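Local coordinates for UPF0255 protein frsA (Vibrio vulnificus, PDB 4I4C), which probably hydrolyses carboxylic esters to alcohols and carboxylates, as a serine esterase of the alpha/beta-hydrolase clan, at residues V70-I74 against G96-W102; K353-L359 against F379-K385; F348-R352 against M376-F380. All blocks are in the same frame, centred on the assembly; numbering follows the deposited sequence.

Interaction 1 (V70-I74 against G96-W102)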
ATOM      1  N   VAL A  70      16.364 -14.820   1.437  1.00 19.73           N
ATOM      2  CA  VAL A  70      16.646 -13.408   1.691  1.00 19.77           C
ATOM      3  C   VAL A  70      16.584 -13.108   3.177  1.00 18.45           C
ATOM      4  O   VAL A  70      17.511 -12.522   3.740  1.00 14.64           O
ATOM      5  CB  VAL A  70      15.663 -12.477   0.929  1.00 16.49           C
ATOM      6  CG1 VAL A  70      15.825 -11.040   1.392  1.00 18.80           C
ATOM      7  CG2 VAL A  70      15.898 -12.582  -0.573  1.00 19.73           C
ATOM      8  N   LEU A  71      15.503 -13.540   3.818  1.00 15.60           N
ATOM      9  CA  LEU A  71      15.318 -13.287   5.243  1.00 20.27           C
ATOM     10  C   LEU A  71      16.373 -13.998   6.093  1.00 21.72           C
ATOM     11  O   LEU A  71      16.813 -13.470   7.120  1.00 20.84           O
ATOM     12  CB  LEU A  71      13.907 -13.677   5.688  1.00 14.66           C
ATOM     13  CG  LEU A  71      12.784 -12.795   5.118  1.00 14.61           C
ATOM     14  CD1 LEU A  71      11.401 -13.333   5.525  1.00 14.18           C
ATOM     15  CD2 LEU A  71      12.928 -11.352   5.570  1.00 13.55           C
ATOM     16  N   ALA A  72      16.777 -15.189   5.665  1.00 18.15           N
ATOM     17  CA  ALA A  72      17.836 -15.915   6.361  1.00 19.17           C
ATOM     18  C   ALA A  72      19.175 -15.182   6.290  1.00 21.95           C
ATOM     19  O   ALA A  72      19.864 -15.067   7.294  1.00 21.50           O
ATOM     20  CB  ALA A  72      17.963 -17.335   5.831  1.00 18.55           C
ATOM     21  N   ARG A  73      19.543 -14.676   5.117  1.00 17.51           N
ATOM     22  CA  ARG A  73      20.796 -13.925   5.004  1.00 16.49           C
ATOM     23  C   ARG A  73      20.760 -12.653   5.871  1.00 16.72           C
ATOM     24  O   ARG A  73      21.791 -12.206   6.372  1.00 19.22           O
ATOM     25  CB  ARG A  73      21.103 -13.570   3.544  1.00 20.60           C
ATOM     26  CG  ARG A  73      21.594 -14.734   2.674  1.00 19.92           C
ATOM     27  CD  ARG A  73      21.762 -14.262   1.236  1.00 18.34           C
ATOM     28  NE  ARG A  73      22.462 -15.245   0.406  1.00 23.41           N
ATOM     29  CZ  ARG A  73      23.785 -15.287   0.243  1.00 25.41           C
ATOM     30  NH1 ARG A  73      24.559 -14.393   0.840  1.00 21.80           N
ATOM     31  NH2 ARG A  73      24.335 -16.216  -0.532  1.00 29.38           N
ATOM     32  N   ILE A  74      19.567 -12.083   6.046  1.00 15.00           N
ATOM     33  CA  ILE A  74      19.366 -10.903   6.888  1.00 15.23           C
ATOM     34  C   ILE A  74      19.460 -11.267   8.371  1.00 17.48           C
ATOM     35  O   ILE A  74      20.146 -10.599   9.153  1.00 14.87           O
ATOM     36  CB  ILE A  74      17.972 -10.263   6.638  1.00 18.48           C
ATOM     37  CG1 ILE A  74      17.922  -9.551   5.277  1.00 13.71           C
ATOM     38  CG2 ILE A  74      17.610  -9.301   7.782  1.00 15.19           C
ATOM     39  CD1 ILE A  74      16.502  -9.104   4.879  1.00 15.48           C
ATOM     40  N   GLY A  96      23.628  -8.769   4.806  1.00 18.20           N
ATOM     41  CA  GLY A  96      22.850  -8.691   6.032  1.00 20.00           C
ATOM     42  C   GLY A  96      21.902  -7.505   6.106  1.00 19.36           C
ATOM     43  O   GLY A  96      20.914  -7.549   6.827  1.00 18.01           O
ATOM     44  N   ASN A  97      22.199  -6.438   5.371  1.00 18.93           N
ATOM     45  CA  ASN A  97      21.331  -5.257   5.369  1.00 16.85           C
ATOM     46  C   ASN A  97      20.035  -5.562   4.616  1.00 17.94           C
ATOM     47  O   ASN A  97      20.060  -6.226   3.585  1.00 15.93           O
ATOM     48  CB  ASN A  97      22.062  -4.047   4.764  1.00 18.45           C
ATOM     49  CG  ASN A  97      21.134  -2.846   4.494  1.00 25.25           C
ATOM     50  OD1 ASN A  97      20.541  -2.734   3.423  1.00 19.44           O
ATOM     51  ND2 ASN A  97      21.052  -1.935   5.449  1.00 15.10           N
ATOM     52  N   TRP A  98      18.910  -5.077   5.144  1.00 16.23           N
ATOM     53  CA  TRP A  98      17.597  -5.359   4.565  1.00 19.25           C
ATOM     54  C   TRP A  98      17.512  -4.899   3.106  1.00 13.50           C
ATOM     55  O   TRP A  98      17.227  -5.699   2.219  1.00 15.50           O
ATOM     56  CB  TRP A  98      16.497  -4.694   5.395  1.00 16.58           C
ATOM     57  CG  TRP A  98      15.121  -4.846   4.797  1.00 14.08           C
ATOM     58  CD1 TRP A  98      14.565  -4.099   3.799  1.00 14.22           C
ATOM     59  CD2 TRP A  98      14.136  -5.796   5.187  1.00 11.72           C
ATOM     60  NE1 TRP A  98      13.294  -4.535   3.537  1.00 16.25           N
ATOM     61  CE2 TRP A  98      13.005  -5.581   4.376  1.00 17.68           C
ATOM     62  CE3 TRP A  98      14.097  -6.816   6.149  1.00 11.66           C
ATOM     63  CZ2 TRP A  98      11.854  -6.349   4.489  1.00 11.15           C
ATOM     64  CZ3 TRP A  98      12.956  -7.581   6.262  1.00 18.16           C
ATOM     65  CH2 TRP A  98      11.840  -7.335   5.440  1.00 18.83           C
ATOM     66  N   ALA A  99      17.790  -3.623   2.861  1.00 13.73           N
ATOM     67  CA  ALA A  99      17.789  -3.108   1.486  1.00 14.15           C
ATOM     68  C   ALA A  99      18.756  -3.865   0.584  1.00 18.19           C
ATOM     69  O   ALA A  99      18.426  -4.180  -0.544  1.00 19.56           O
ATOM     70  CB  ALA A  99      18.111  -1.631   1.459  1.00 16.50           C
ATOM     71  N   TYR A 100      19.954  -4.138   1.088  1.00 17.64           N
ATOM     72  CA  TYR A 100      20.977  -4.826   0.293  1.00 21.53           C
ATOM     73  C   TYR A 100      20.503  -6.211  -0.142  1.00 21.21           C
ATOM     74  O   TYR A 100      20.611  -6.583  -1.310  1.00 20.73           O
ATOM     75  CB  TYR A 100      22.261  -4.969   1.104  1.00 22.08           C
ATOM     76  CG  TYR A 100      23.372  -5.683   0.363  1.00 26.81           C
ATOM     77  CD1 TYR A 100      23.529  -7.059   0.467  1.00 29.00           C
ATOM     78  CD2 TYR A 100      24.253  -4.983  -0.448  1.00 23.61           C
ATOM     79  CE1 TYR A 100      24.542  -7.719  -0.215  1.00 33.97           C
ATOM     80  CE2 TYR A 100      25.276  -5.633  -1.130  1.00 31.56           C
ATOM     81  CZ  TYR A 100      25.410  -6.998  -1.012  1.00 33.10           C
ATOM     82  OH  TYR A 100      26.410  -7.658  -1.690  1.00 37.56           O
ATOM     83  N   GLU A 101      19.981  -6.982   0.806  1.00 18.59           N
ATOM     84  CA  GLU A 101      19.628  -8.360   0.509  1.00 16.61           C
ATOM     85  C   GLU A 101      18.413  -8.431  -0.405  1.00 18.90           C
ATOM     86  O   GLU A 101      18.352  -9.304  -1.273  1.00 17.23           O
ATOM     87  CB  GLU A 101      19.430  -9.190   1.784  1.00 15.29           C
ATOM     88  CG  GLU A 101      20.711  -9.363   2.655  1.00 15.77           C
ATOM     89  CD  GLU A 101      21.827 -10.169   1.995  1.00 18.48           C
ATOM     90  OE1 GLU A 101      21.624 -10.747   0.910  1.00 20.10           O
ATOM     91  OE2 GLU A 101      22.932 -10.230   2.582  1.00 20.53           O
ATOM     92  N   TRP A 102      17.454  -7.518  -0.230  1.00 17.31           N
ATOM     93  CA  TRP A 102      16.255  -7.556  -1.075  1.00 15.23           C
ATOM     94  C   TRP A 102      16.579  -7.061  -2.476  1.00 16.82           C
ATOM     95  O   TRP A 102      16.050  -7.564  -3.453  1.00 17.60           O
ATOM     96  CB  TRP A 102      15.087  -6.769  -0.468  1.00 13.60           C
ATOM     97  CG  TRP A 102      14.335  -7.553   0.573  1.00 19.60           C
ATOM     98  CD1 TRP A 102      14.459  -7.453   1.941  1.00 12.65           C
ATOM     99  CD2 TRP A 102      13.369  -8.583   0.331  1.00 18.06           C
ATOM    100  NE1 TRP A 102      13.618  -8.354   2.556  1.00 13.14           N
ATOM    101  CE2 TRP A 102      12.937  -9.057   1.593  1.00 17.70           C
ATOM    102  CE3 TRP A 102      12.827  -9.149  -0.832  1.00 13.24           C
ATOM    103  CZ2 TRP A 102      11.985 -10.081   1.724  1.00 19.26           C
ATOM    104  CZ3 TRP A 102      11.871 -10.161  -0.696  1.00 14.87           C
ATOM    105  CH2 TRP A 102      11.462 -10.610   0.571  1.00 16.96           C
TER
HETATM  106  O   HOH W   1      24.430 -12.326   2.833  1.00 13.18           O

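Interaction 2 (K353-L359 against F379-K385)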
ATOM      1  N   LYS A 353     -26.636   8.215   3.741  1.00 37.64           N
ATOM      2  CA  LYS A 353     -26.365   6.978   3.032  1.00 43.60           C
ATOM      3  C   LYS A 353     -25.675   7.310   1.716  1.00 51.81           C
ATOM      4  O   LYS A 353     -25.732   8.455   1.253  1.00 57.23           O
ATOM      5  CB  LYS A 353     -27.671   6.235   2.749  1.00 51.62           C
ATOM      6  CG  LYS A 353     -28.454   5.811   3.983  1.00 56.45           C
ATOM      7  CD  LYS A 353     -27.615   4.921   4.890  1.00 53.98           C
ATOM      8  CE  LYS A 353     -28.443   3.822   5.553  1.00 55.15           C
ATOM      9  NZ  LYS A 353     -28.565   2.589   4.700  1.00 56.64           N
ATOM     10  N   THR A 354     -25.009   6.322   1.117  1.00 35.39           N
ATOM     11  CA  THR A 354     -24.509   6.504  -0.237  1.00 24.11           C
ATOM     12  C   THR A 354     -25.158   5.485  -1.182  1.00 37.78           C
ATOM     13  O   THR A 354     -25.467   4.357  -0.787  1.00 34.57           O
ATOM     14  CB  THR A 354     -22.936   6.468  -0.297  1.00 30.12           C
ATOM     15  OG1 THR A 354     -22.496   6.378  -1.661  1.00 27.88           O
ATOM     16  CG2 THR A 354     -22.383   5.300   0.506  1.00 21.96           C
ATOM     17  N   LYS A 355     -25.385   5.899  -2.424  1.00 34.44           N
ATOM     18  CA  LYS A 355     -25.968   5.025  -3.435  1.00 36.18           C
ATOM     19  C   LYS A 355     -24.941   3.981  -3.884  1.00 27.74           C
ATOM     20  O   LYS A 355     -25.295   2.946  -4.458  1.00 25.68           O
ATOM     21  CB  LYS A 355     -26.436   5.869  -4.622  1.00 40.24           C
ATOM     22  CG  LYS A 355     -27.092   5.104  -5.743  1.00 43.93           C
ATOM     23  CD  LYS A 355     -27.447   6.055  -6.862  1.00 48.22           C
ATOM     24  CE  LYS A 355     -28.032   5.309  -8.032  1.00 51.87           C
ATOM     25  NZ  LYS A 355     -28.343   6.247  -9.136  1.00 54.09           N
ATOM     26  N   VAL A 356     -23.669   4.279  -3.623  1.00 32.24           N
ATOM     27  CA  VAL A 356     -22.558   3.370  -3.911  1.00 31.20           C
ATOM     28  C   VAL A 356     -22.600   2.129  -3.029  1.00 21.50           C
ATOM     29  O   VAL A 356     -22.562   2.225  -1.802  1.00 23.57           O
ATOM     30  CB  VAL A 356     -21.190   4.051  -3.709  1.00 28.72           C
ATOM     31  CG1 VAL A 356     -20.060   3.096  -4.129  1.00 23.29           C
ATOM     32  CG2 VAL A 356     -21.124   5.367  -4.493  1.00 25.15           C
ATOM     33  N   PRO A 357     -22.700   0.953  -3.654  1.00 25.98           N
ATOM     34  CA  PRO A 357     -22.604  -0.261  -2.852  1.00 23.26           C
ATOM     35  C   PRO A 357     -21.139  -0.503  -2.466  1.00 26.57           C
ATOM     36  O   PRO A 357     -20.261  -0.614  -3.324  1.00 24.56           O
ATOM     37  CB  PRO A 357     -23.151  -1.335  -3.792  1.00 23.43           C
ATOM     38  CG  PRO A 357     -22.871  -0.833  -5.154  1.00 27.15           C
ATOM     39  CD  PRO A 357     -22.850   0.671  -5.089  1.00 23.19           C
ATOM     40  N   ILE A 358     -20.882  -0.525  -1.165  1.00 24.51           N
ATOM     41  CA  ILE A 358     -19.546  -0.758  -0.641  1.00 28.76           C
ATOM     42  C   ILE A 358     -19.483  -2.123   0.031  1.00 30.14           C
ATOM     43  O   ILE A 358     -20.290  -2.426   0.913  1.00 24.30           O
ATOM     44  CB  ILE A 358     -19.159   0.304   0.413  1.00 23.71           C
ATOM     45  CG1 ILE A 358     -19.262   1.710  -0.175  1.00 25.55           C
ATOM     46  CG2 ILE A 358     -17.755   0.030   0.974  1.00 20.27           C
ATOM     47  CD1 ILE A 358     -19.200   2.806   0.857  1.00 18.89           C
ATOM     48  N   LEU A 359     -18.532  -2.943  -0.395  1.00 24.70           N
ATOM     49  CA  LEU A 359     -18.222  -4.180   0.301  1.00 17.85           C
ATOM     50  C   LEU A 359     -17.002  -3.907   1.161  1.00 20.68           C
ATOM     51  O   LEU A 359     -15.961  -3.499   0.652  1.00 19.10           O
ATOM     52  CB  LEU A 359     -17.915  -5.294  -0.698  1.00 22.51           C
ATOM     53  CG  LEU A 359     -17.279  -6.559  -0.124  1.00 27.56           C
ATOM     54  CD1 LEU A 359     -18.262  -7.280   0.770  1.00 24.96           C
ATOM     55  CD2 LEU A 359     -16.768  -7.484  -1.237  1.00 28.75           C
ATOM     56  N   PHE A 379     -23.390  -0.236   6.691  1.00 39.55           N
ATOM     57  CA  PHE A 379     -24.740   0.219   6.968  1.00 49.79           C
ATOM     58  C   PHE A 379     -25.078   1.480   6.197  1.00 50.63           C
ATOM     59  O   PHE A 379     -26.220   1.660   5.783  1.00 46.36           O
ATOM     60  CB  PHE A 379     -24.982   0.456   8.455  1.00 55.50           C
ATOM     61  CG  PHE A 379     -26.407   0.802   8.764  1.00 61.56           C
ATOM     62  CD1 PHE A 379     -27.381  -0.187   8.782  1.00 59.01           C
ATOM     63  CD2 PHE A 379     -26.785   2.117   8.992  1.00 63.98           C
ATOM     64  CE1 PHE A 379     -28.696   0.126   9.045  1.00 57.26           C
ATOM     65  CE2 PHE A 379     -28.105   2.437   9.258  1.00 58.86           C
ATOM     66  CZ  PHE A 379     -29.060   1.439   9.285  1.00 58.92           C
ATOM     67  N   PHE A 380     -24.083   2.345   5.998  1.00 45.55           N
ATOM     68  CA  PHE A 380     -24.323   3.622   5.335  1.00 46.62           C
ATOM     69  C   PHE A 380     -24.138   3.549   3.830  1.00 45.04           C
ATOM     70  O   PHE A 380     -23.930   4.568   3.177  1.00 52.17           O
ATOM     71  CB  PHE A 380     -23.466   4.719   5.956  1.00 43.22           C
ATOM     72  CG  PHE A 380     -23.884   5.065   7.351  1.00 45.58           C
ATOM     73  CD1 PHE A 380     -25.026   5.829   7.574  1.00 45.69           C
ATOM     74  CD2 PHE A 380     -23.168   4.602   8.441  1.00 45.34           C
ATOM     75  CE1 PHE A 380     -25.434   6.134   8.861  1.00 48.49           C
ATOM     76  CE2 PHE A 380     -23.567   4.908   9.732  1.00 47.88           C
ATOM     77  CZ  PHE A 380     -24.701   5.677   9.943  1.00 46.41           C
ATOM     78  N   SER A 381     -24.243   2.335   3.297  1.00 31.53           N
ATOM     79  CA  SER A 381     -24.096   2.081   1.872  1.00 31.33           C
ATOM     80  C   SER A 381     -25.321   1.331   1.372  1.00 34.69           C
ATOM     81  O   SER A 381     -25.747   0.363   1.995  1.00 36.76           O
ATOM     82  CB  SER A 381     -22.812   1.257   1.598  1.00 24.76           C
ATOM     83  OG  SER A 381     -22.804   0.749   0.271  1.00 25.23           O
ATOM     84  N   THR A 382     -25.887   1.774   0.251  1.00 35.78           N
ATOM     85  CA  THR A 382     -27.045   1.095  -0.318  1.00 36.33           C
ATOM     86  C   THR A 382     -26.635  -0.190  -1.024  1.00 33.02           C
ATOM     87  O   THR A 382     -25.882  -0.169  -1.999  1.00 30.41           O
ATOM     88  CB  THR A 382     -27.852   1.992  -1.279  1.00 34.74           C
ATOM     89  OG1 THR A 382     -28.443   3.068  -0.542  1.00 35.35           O
ATOM     90  CG2 THR A 382     -28.955   1.176  -1.957  1.00 38.19           C
ATOM     91  N   TYR A 383     -27.153  -1.294  -0.503  1.00 25.30           N
ATOM     92  CA  TYR A 383     -26.776  -2.650  -0.885  1.00 34.47           C
ATOM     93  C   TYR A 383     -25.328  -2.946  -0.460  1.00 32.96           C
ATOM     94  O   TYR A 383     -24.662  -3.806  -1.048  1.00 28.13           O
ATOM     95  CB  TYR A 383     -26.986  -2.924  -2.382  1.00 33.94           C
ATOM     96  CG  TYR A 383     -28.357  -2.567  -2.920  1.00 29.72           C
ATOM     97  CD1 TYR A 383     -29.478  -2.559  -2.096  1.00 27.72           C
ATOM     98  CD2 TYR A 383     -28.525  -2.246  -4.265  1.00 35.00           C
ATOM     99  CE1 TYR A 383     -30.737  -2.222  -2.597  1.00 29.06           C
ATOM    100  CE2 TYR A 383     -29.771  -1.907  -4.776  1.00 35.24           C
ATOM    101  CZ  TYR A 383     -30.875  -1.897  -3.937  1.00 37.13           C
ATOM    102  OH  TYR A 383     -32.120  -1.569  -4.451  1.00 37.98           O
ATOM    103  N   GLY A 384     -24.867  -2.229   0.565  1.00 25.89           N
ATOM    104  CA  GLY A 384     -23.559  -2.450   1.161  1.00 32.01           C
ATOM    105  C   GLY A 384     -23.500  -3.712   2.008  1.00 32.92           C
ATOM    106  O   GLY A 384     -24.521  -4.362   2.244  1.00 24.17           O
ATOM    107  N   LYS A 385     -22.301  -4.047   2.481  1.00 26.85           N
ATOM    108  CA  LYS A 385     -22.073  -5.320   3.150  1.00 30.66           C
ATOM    109  C   LYS A 385     -20.697  -5.366   3.821  1.00 25.19           C
ATOM    110  O   LYS A 385     -19.671  -5.030   3.207  1.00 21.70           O
ATOM    111  CB  LYS A 385     -22.201  -6.469   2.145  1.00 37.03           C
ATOM    112  CG  LYS A 385     -22.070  -7.851   2.771  1.00 48.50           C
ATOM    113  CD  LYS A 385     -22.089  -8.968   1.732  1.00 49.75           C
ATOM    114  CE  LYS A 385     -21.783 -10.318   2.385  1.00 54.50           C
ATOM    115  NZ  LYS A 385     -20.901 -11.199   1.549  1.00 53.91           N
TER
HETATM  116  O   HOH W   2     -26.569   0.604  -4.614  1.00 26.50           O

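Interaction 3 (F348-R352 against M376-F380)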
ATOM      1  N   PHE A 348     -18.813  11.194   8.142  1.00 33.09           N
ATOM      2  CA  PHE A 348     -19.280  10.404   7.008  1.00 32.65           C
ATOM      3  C   PHE A 348     -20.074   9.171   7.410  1.00 32.18           C
ATOM      4  O   PHE A 348     -20.632   8.477   6.557  1.00 35.06           O
ATOM      5  CB  PHE A 348     -18.086   9.972   6.145  1.00 36.15           C
ATOM      6  CG  PHE A 348     -17.470  11.089   5.356  1.00 29.42           C
ATOM      7  CD1 PHE A 348     -18.040  11.500   4.159  1.00 37.45           C
ATOM      8  CD2 PHE A 348     -16.333  11.727   5.806  1.00 30.60           C
ATOM      9  CE1 PHE A 348     -17.478  12.530   3.426  1.00 39.14           C
ATOM     10  CE2 PHE A 348     -15.769  12.755   5.081  1.00 32.35           C
ATOM     11  CZ  PHE A 348     -16.344  13.156   3.887  1.00 30.18           C
ATOM     12  N   LEU A 349     -20.108   8.877   8.703  1.00 32.06           N
ATOM     13  CA  LEU A 349     -20.683   7.611   9.155  1.00 29.98           C
ATOM     14  C   LEU A 349     -21.761   7.802  10.221  1.00 38.87           C
ATOM     15  O   LEU A 349     -21.837   7.032  11.184  1.00 40.90           O
ATOM     16  CB  LEU A 349     -19.582   6.682   9.674  1.00 26.20           C
ATOM     17  CG  LEU A 349     -18.551   6.235   8.633  1.00 31.39           C
ATOM     18  CD1 LEU A 349     -17.504   5.357   9.294  1.00 24.61           C
ATOM     19  CD2 LEU A 349     -19.228   5.500   7.462  1.00 37.38           C
ATOM     20  N   SER A 350     -22.606   8.812  10.026  1.00 38.14           N
ATOM     21  CA  SER A 350     -23.605   9.189  11.024  1.00 38.04           C
ATOM     22  C   SER A 350     -25.047   9.094  10.533  1.00 38.10           C
ATOM     23  O   SER A 350     -25.902   8.542  11.222  1.00 41.33           O
ATOM     24  CB  SER A 350     -23.342  10.606  11.514  1.00 39.43           C
ATOM     25  OG  SER A 350     -22.135  10.682  12.233  1.00 37.32           O
ATOM     26  N   SER A 351     -25.329   9.644   9.357  1.00 37.19           N
ATOM     27  CA  SER A 351     -26.715   9.705   8.896  1.00 39.23           C
ATOM     28  C   SER A 351     -26.886   9.480   7.397  1.00 44.82           C
ATOM     29  O   SER A 351     -27.722   8.684   6.969  1.00 47.35           O
ATOM     30  CB  SER A 351     -27.347  11.038   9.314  1.00 40.65           C
ATOM     31  OG  SER A 351     -26.405  12.099   9.226  1.00 47.14           O
ATOM     32  N   ARG A 352     -26.088  10.186   6.608  1.00 45.81           N
ATOM     33  CA  ARG A 352     -26.175  10.118   5.158  1.00 48.51           C
ATOM     34  C   ARG A 352     -25.776   8.759   4.592  1.00 39.70           C
ATOM     35  O   ARG A 352     -24.722   8.222   4.923  1.00 40.66           O
ATOM     36  CB  ARG A 352     -25.301  11.208   4.549  1.00 56.37           C
ATOM     37  CG  ARG A 352     -25.573  12.568   5.147  1.00 59.32           C
ATOM     38  CD  ARG A 352     -26.149  13.518   4.114  1.00 59.55           C
ATOM     39  NE  ARG A 352     -27.235  12.913   3.355  1.00 57.89           N
ATOM     40  CZ  ARG A 352     -27.732  13.435   2.240  1.00 61.20           C
ATOM     41  NH1 ARG A 352     -27.234  14.574   1.765  1.00 60.74           N
ATOM     42  NH2 ARG A 352     -28.719  12.819   1.598  1.00 61.91           N
ATOM     43  N   MET A 376     -19.972  -0.321  10.293  1.00 33.33           N
ATOM     44  CA  MET A 376     -20.355   1.081  10.147  1.00 33.81           C
ATOM     45  C   MET A 376     -20.460   1.476   8.686  1.00 36.15           C
ATOM     46  O   MET A 376     -21.482   1.996   8.232  1.00 29.93           O
ATOM     47  CB  MET A 376     -19.323   1.977  10.812  1.00 35.96           C
ATOM     48  CG  MET A 376     -19.677   2.407  12.198  1.00 38.89           C
ATOM     49  SD  MET A 376     -18.842   3.939  12.616  1.00 48.71           S
ATOM     50  CE  MET A 376     -17.199   3.338  12.941  1.00 22.59           C
ATOM     51  N   VAL A 377     -19.379   1.239   7.954  1.00 38.38           N
ATOM     52  CA  VAL A 377     -19.338   1.565   6.538  1.00 35.88           C
ATOM     53  C   VAL A 377     -20.495   0.886   5.800  1.00 34.93           C
ATOM     54  O   VAL A 377     -21.182   1.515   4.995  1.00 29.40           O
ATOM     55  CB  VAL A 377     -17.976   1.163   5.909  1.00 27.92           C
ATOM     56  CG1 VAL A 377     -18.036   1.238   4.396  1.00 30.74           C
ATOM     57  CG2 VAL A 377     -16.861   2.054   6.451  1.00 21.30           C
ATOM     58  N   ALA A 378     -20.733  -0.388   6.106  1.00 25.80           N
ATOM     59  CA  ALA A 378     -21.654  -1.176   5.308  1.00 21.47           C
ATOM     60  C   ALA A 378     -23.075  -0.687   5.483  1.00 35.20           C
ATOM     61  O   ALA A 378     -23.866  -0.712   4.540  1.00 30.67           O
ATOM     62  CB  ALA A 378     -21.556  -2.646   5.658  1.00 31.81           C
ATOM     63  N   PHE A 379     -23.390  -0.236   6.691  1.00 39.55           N
ATOM     64  CA  PHE A 379     -24.740   0.219   6.968  1.00 49.79           C
ATOM     65  C   PHE A 379     -25.078   1.480   6.197  1.00 50.63           C
ATOM     66  O   PHE A 379     -26.220   1.660   5.783  1.00 46.36           O
ATOM     67  CB  PHE A 379     -24.982   0.456   8.455  1.00 55.50           C
ATOM     68  CG  PHE A 379     -26.407   0.802   8.764  1.00 61.56           C
ATOM     69  CD1 PHE A 379     -27.381  -0.187   8.782  1.00 59.01           C
ATOM     70  CD2 PHE A 379     -26.785   2.117   8.992  1.00 63.98           C
ATOM     71  CE1 PHE A 379     -28.696   0.126   9.045  1.00 57.26           C
ATOM     72  CE2 PHE A 379     -28.105   2.437   9.258  1.00 58.86           C
ATOM     73  CZ  PHE A 379     -29.060   1.439   9.285  1.00 58.92           C
ATOM     74  N   PHE A 380     -24.083   2.345   5.998  1.00 45.55           N
ATOM     75  CA  PHE A 380     -24.323   3.622   5.335  1.00 46.62           C
ATOM     76  C   PHE A 380     -24.138   3.549   3.830  1.00 45.04           C
ATOM     77  O   PHE A 380     -23.930   4.568   3.177  1.00 52.17           O
ATOM     78  CB  PHE A 380     -23.466   4.719   5.956  1.00 43.22           C
ATOM     79  CG  PHE A 380     -23.884   5.065   7.351  1.00 45.58           C
ATOM     80  CD1 PHE A 380     -25.026   5.829   7.574  1.00 45.69           C
ATOM     81  CD2 PHE A 380     -23.168   4.602   8.441  1.00 45.34           C
ATOM     82  CE1 PHE A 380     -25.434   6.134   8.861  1.00 48.49           C
ATOM     83  CE2 PHE A 380     -23.567   4.908   9.732  1.00 47.88           C
ATOM     84  CZ  PHE A 380     -24.701   5.677   9.943  1.00 46.41           C
TER

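Interaction 1 (V70-I74 against G96-W102)
Helices 64-75 and 98-114 belong to the helical part of the chain that precedes the large mixed beta sheet, and here they run roughly antiparallel: the local axes are inclined at 145° and pass 9.4 Å apart at their closest. Apolar packing dominates. Val70 points straight at its neighbour and sets CG1 over a face of Trp102, 3.5 Å from the centroid of the five-membered ring, a clean CH-pi contact. Ile74 touches both indoles, its CD1 lying 3.6 Å from Trp98 CE3 and 3.9 Å from Trp102 CD1, while Leu71 adds CD2 at 3.8 Å from Trp98 CZ3. Where the second helix starts, the backbones close in: the CA atoms of Ile74 and Gly96 are 4.2 Å apart, and the positive phi of Gly96 suits glycine. The helix start is capped by Asn97, whose OD1 accepts from Tyr100 N at 2.8 Å. Polar links gather on the other flank. Glu101 OE2 accepts from Gly96 N at 2.8 Å, and a water joins Arg73 NH1 to the same OE2; a long, weak ion pair ties Glu101 to Arg104. The indole of Trp98 hydrogen-bonds away from the pair, to Ile134 O. Greasy side chains thus hold the helices together directly, while the carboxylate spends its strongest bonds on the turn before its own helix and on a water.

Interaction 2 (K353-L359 against F379-K385)
One serine hydroxyl does a backbone's job here: Ser381 OG donates to Val356 O at 2.6 Å and accepts from Ile358 N at 2.7 Å, plugging into the chain just where strand 358-363 begins. The setting is a beta-alpha-beta unit at one edge of the hydrolase sheet, in which strand 358-363, helix 371-379 and the parallel edge strand 385-389 follow one another. Pairing is interrupted. At one end Thr354 N donates to Phe380 O (2.9 Å) and Thr382 N to Thr354 O (2.8 Å), a single bridge between Thr354 and Ser381; at the other, Lys385 N donates to Ile358 O (3.0 Å), opening the true parallel pairing. The register slips by one residue in between, across the gap that the serine fills. A type II turn from Ser381 to Gly384, closed by Gly384 N to Ser381 O at 3.1 Å, carries 379-385 round toward strand 385-389; a CB on Gly384 would clash with Ser381 CB. At the outer edge Lys353 crosses the helix end: NZ bonds to Phe379 O at 2.7 Å and sits over the face of the Phe379 ring, 4.6 Å from its centroid, as a cation-pi pair. Lys355 NZ forms a salt bridge with Glu287. Beside the turn, water 2 donates both to Lys355 O, at 2.7 Å, and to Thr382 O, at 2.8 Å.

Interaction 3 (F348-R352 against M376-F380)
Two bulky side chains, Leu349 and Phe380, shape this contact, each tucked into a hollow made by the other segment. It belongs to the beta-alpha-beta unit of the hydrolase fold, where the end of helix 371-379 meets the loop that leads into strand 358-363. Leu349 is the bump on the loop side. Its forked tip settles into a shallow pocket formed by Met376, Val377 and Phe380: CD1 is 3.9 Å from Met376 SD, while CD2 lies 4.0 Å from Val377 CA and 4.2 Å from Phe380 CD2. Ile299 also touches both Leu349 and Val377, and the leucine is buried although the loop around it is largely exposed. Phe380 is the bump on the helix side. It is the first residue to leave helical geometry, and its CA-to-CB bond points at the loop, which curves past the ring. The peptide joining Leu349 to Ser350 passes obliquely across the ring, with Leu349 C and Ser350 N over one face, and farther along Ser351 N comes to 3.5 Å from CE1 of Phe380. Phe283, on helix 273-284, touches the ring as well. Met376 points toward the loop and closes one side of the leucine's pocket. The fit is one of shape, with no polar bond between the segments, and the last helical turn is slack: Phe380 N makes weak bonds to both Met376 O and Val377 O. The tightest approach is backbone oxygen against ring carbon, Leu349 O standing 3.1 Å from Phe380 CE2.

How the interactions relate
Interaction 1 stands alone, in the helical region across the chain's centre, its centre about 44 Å from those of the other two. It is the buried one; interactions 2 and 3 are partly buried and lie side by side, centres about 8 Å apart. Those two hold the same elements, sharing Phe379 and Phe380, so the run from 348 to 359 is held first against the end of helix 371-379 and then against the loop and strand start that follow. Their chemistry differs: interaction 2, joining the sheet's edge, relies on hydrogen bonds, whereas interaction 3, like interaction 1, has no direct polar bond between its segments but sets an aromatic ring against loop backbone and side chains.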